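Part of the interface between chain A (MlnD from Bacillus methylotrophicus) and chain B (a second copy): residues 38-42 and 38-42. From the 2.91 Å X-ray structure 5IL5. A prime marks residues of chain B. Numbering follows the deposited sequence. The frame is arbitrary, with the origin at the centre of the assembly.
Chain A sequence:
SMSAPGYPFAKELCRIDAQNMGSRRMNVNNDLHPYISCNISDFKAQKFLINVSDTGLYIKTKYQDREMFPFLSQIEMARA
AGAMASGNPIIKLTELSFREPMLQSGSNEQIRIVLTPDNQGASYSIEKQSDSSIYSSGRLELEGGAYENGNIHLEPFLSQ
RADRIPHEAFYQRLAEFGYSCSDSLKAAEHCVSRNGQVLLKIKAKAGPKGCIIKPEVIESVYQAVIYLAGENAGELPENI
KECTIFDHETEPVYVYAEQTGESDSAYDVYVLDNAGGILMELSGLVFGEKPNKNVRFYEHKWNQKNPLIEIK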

ATOM      1  N   CYS A  38       6.660   1.747   0.597  1.00 34.94           N
ATOM      2  CA  CYS A  38       5.372   1.078   0.719  1.00 34.64           C
ATOM      3  C   CYS A  38       4.286   1.921   0.071  1.00 33.60           C
ATOM      4  O   CYS A  38       4.492   3.086  -0.274  1.00 33.19           O
ATOM      5  CB  CYS A  38       5.032   0.805   2.185  1.00 35.22           C
ATOM      6  SG  CYS A  38       4.941   2.273   3.220  1.00 35.16           S
ATOM      7  N   ASN A  39       3.111   1.304  -0.068  1.00 33.46           N
ATOM      8  CA  ASN A  39       1.925   1.935  -0.634  1.00 32.62           C
ATOM      9  C   ASN A  39       1.051   2.448   0.505  1.00 32.49           C
ATOM     10  O   ASN A  39       0.674   1.681   1.395  1.00 32.90           O
ATOM     11  CB  ASN A  39       1.166   0.941  -1.513  1.00 32.51           C
ATOM     12  CG  ASN A  39      -0.064   1.545  -2.153  1.00 31.79           C
ATOM     13  OD1 ASN A  39      -0.608   2.545  -1.679  1.00 31.39           O
ATOM     14  ND2 ASN A  39      -0.492   0.959  -3.263  1.00 31.76           N
ATOM     15  N   ILE A  40       0.758   3.751   0.488  1.00 31.90           N
ATOM     16  CA  ILE A  40      -0.055   4.381   1.525  1.00 31.90           C
ATOM     17  C   ILE A  40      -1.302   5.021   0.927  1.00 31.23           C
ATOM     18  O   ILE A  40      -1.797   6.034   1.430  1.00 31.21           O
ATOM     19  CB  ILE A  40       0.776   5.423   2.293  1.00 32.36           C
ATOM     20  CG1 ILE A  40       1.504   6.348   1.308  1.00 32.11           C
ATOM     21  CG2 ILE A  40       1.755   4.712   3.205  1.00 33.24           C
ATOM     22  CD1 ILE A  40       1.878   7.695   1.879  1.00 32.46           C
ATOM     23  N   SER A  41      -1.820   4.424  -0.141  1.00 30.84           N
ATOM     24  CA  SER A  41      -3.016   4.938  -0.793  1.00 30.35           C
ATOM     25  C   SER A  41      -4.219   4.873   0.140  1.00 30.32           C
ATOM     26  O   SER A  41      -4.277   4.053   1.058  1.00 30.65           O
ATOM     27  CB  SER A  41      -3.299   4.139  -2.058  1.00 30.17           C
ATOM     28  OG  SER A  41      -2.167   4.113  -2.904  1.00 30.33           O
ATOM     29  N   ASP A  42      -5.184   5.761  -0.093  1.00 30.04           N
ATOM     30  CA  ASP A  42      -6.437   5.746   0.651  1.00 30.03           C
ATOM     31  C   ASP A  42      -7.550   6.269  -0.251  1.00 29.69           C
ATOM     32  O   ASP A  42      -7.334   6.589  -1.425  1.00 29.53           O
ATOM     33  CB  ASP A  42      -6.330   6.563   1.943  1.00 30.48           C
ATOM     34  CG  ASP A  42      -5.988   8.029   1.689  1.00 30.57           C
ATOM     35  OD1 ASP A  42      -6.342   8.553   0.610  1.00 30.26           O
ATOM     36  OD2 ASP A  42      -5.360   8.660   2.569  1.00 31.11           O
TER
ATOM     37  N   CYS B  38      -0.220  -5.922   3.555  1.00 34.94           N
ATOM     38  CA  CYS B  38       0.223  -4.706   2.889  1.00 34.64           C
ATOM     39  C   CYS B  38      -0.924  -4.101   2.097  1.00 33.60           C
ATOM     40  O   CYS B  38      -1.971  -4.721   1.899  1.00 33.19           O
ATOM     41  CB  CYS B  38       1.415  -4.985   1.972  1.00 35.22           C
ATOM     42  SG  CYS B  38       1.098  -6.188   0.673  1.00 35.16           S
ATOM     43  N   ASN B  39      -0.691  -2.873   1.629  1.00 33.46           N
ATOM     44  CA  ASN B  39      -1.640  -2.120   0.818  1.00 32.62           C
ATOM     45  C   ASN B  39      -1.281  -2.299  -0.653  1.00 32.49           C
ATOM     46  O   ASN B  39      -0.147  -2.022  -1.055  1.00 32.90           O
ATOM     47  CB  ASN B  39      -1.623  -0.645   1.218  1.00 32.51           C
ATOM     48  CG  ASN B  39      -2.609   0.188   0.430  1.00 31.79           C
ATOM     49  OD1 ASN B  39      -3.031  -0.186  -0.667  1.00 31.39           O
ATOM     50  ND2 ASN B  39      -3.012   1.313   1.004  1.00 31.76           N
ATOM     51  N   ILE B  40      -2.239  -2.791  -1.442  1.00 31.90           N
ATOM     52  CA  ILE B  40      -2.028  -3.031  -2.868  1.00 31.90           C
ATOM     53  C   ILE B  40      -3.011  -2.224  -3.708  1.00 31.23           C
ATOM     54  O   ILE B  40      -3.417  -2.653  -4.792  1.00 31.21           O
ATOM     55  CB  ILE B  40      -2.150  -4.532  -3.179  1.00 32.36           C
ATOM     56  CG1 ILE B  40      -3.430  -5.099  -2.550  1.00 32.11           C
ATOM     57  CG2 ILE B  40      -0.920  -5.253  -2.666  1.00 33.24           C
ATOM     58  CD1 ILE B  40      -3.947  -6.353  -3.213  1.00 32.46           C
ATOM     59  N   SER B  41      -3.386  -1.049  -3.216  1.00 30.84           N
ATOM     60  CA  SER B  41      -4.314  -0.186  -3.933  1.00 30.35           C
ATOM     61  C   SER B  41      -3.720   0.275  -5.258  1.00 30.32           C
ATOM     62  O   SER B  41      -2.501   0.342  -5.428  1.00 30.65           O
ATOM     63  CB  SER B  41      -4.664   1.023  -3.076  1.00 30.17           C
ATOM     64  OG  SER B  41      -5.138   0.623  -1.806  1.00 30.33           O
ATOM     65  N   ASP B  42      -4.597   0.581  -6.213  1.00 30.04           N
ATOM     66  CA  ASP B  42      -4.176   1.135  -7.493  1.00 30.03           C
ATOM     67  C   ASP B  42      -5.278   2.048  -8.020  1.00 29.69           C
ATOM     68  O   ASP B  42      -6.309   2.256  -7.371  1.00 29.53           O
ATOM     69  CB  ASP B  42      -3.836   0.027  -8.497  1.00 30.48           C
ATOM     70  CG  ASP B  42      -5.019  -0.893  -8.785  1.00 30.57           C
ATOM     71  OD1 ASP B  42      -6.178  -0.436  -8.682  1.00 30.26           O
ATOM     72  OD2 ASP B  42      -4.791  -2.079  -9.113  1.00 31.11           O
TER

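Where does the contact begin along chain A? Not at Cys38: its CB points sideways to the other copy, and CB of Cys38 comes no nearer than 6.7 Å, to the backbone O of Asn39′. The first residue to touch the partner is Asn39, at the end of the strand, whose CA-to-CB bond points toward chain B; the residue is buried. It lies close to the two-fold axis, so it meets its own counterpart: the CA atoms of Asn39 and Asn39′ are 5.6 Å apart, and the backbone O of Asn39 packs against CB of Asn39′ at 3.3 Å.

How does one asparagine serve both its own chain and the other? The two ends of its amide do different work. With chi1 at -179° (t), the side chain is extended, and OD1 of Asn39 accepts two hydrogen bonds from within chain A, from the backbone N of Ser41 at 2.7 Å and from OG of Ser41 at 2.5 Å. With OD1 so engaged, ND2 of Asn39 faces the partner, where it donates to the backbone O of Ser41′ at 3.0 Å. That bond is weak, its angle only 128°, but symmetry supplies it twice. Asparagine suits the place because it carries an acceptor and a donor on one planar group.

What does Ile40 contribute between the two polar residues? Its CB points away from chain B, and the nearest side-chain approach is CB of Ile40 to ND2 of Asn39′, 5.7 Å, so its part in the contact falls to the backbone: C of Ile40 lies 4.1 Å from ND2 of Asn39′. A hydrophobic side chain can sit here without placing its bulk between the two copies.

What does Ser41 bring to the contact? The CA-to-CB bonds of Ser41 and Ser41′ each point toward the other stretch, and CB of Ser41 lies 3.6 Å from CB of Ser41′, in van der Waals contact across the axis. Serine's short side chain is compatible with this close approach, while its OG, in the m rotamer, reaches back to OD1 of Asn39. Its backbone O receives ND2 of Asn39′, completing the reciprocal pair of weak bonds.

Where does the contact end? At Asp42 the chain leaves the partner: CB points away, no surface is covered by the other stretch, and the carboxylate finds its hydrogen bonds outside the two stretches. In all, 226 Å² is buried, nearly all of it on Asn39, Ser41 and their symmetry mates.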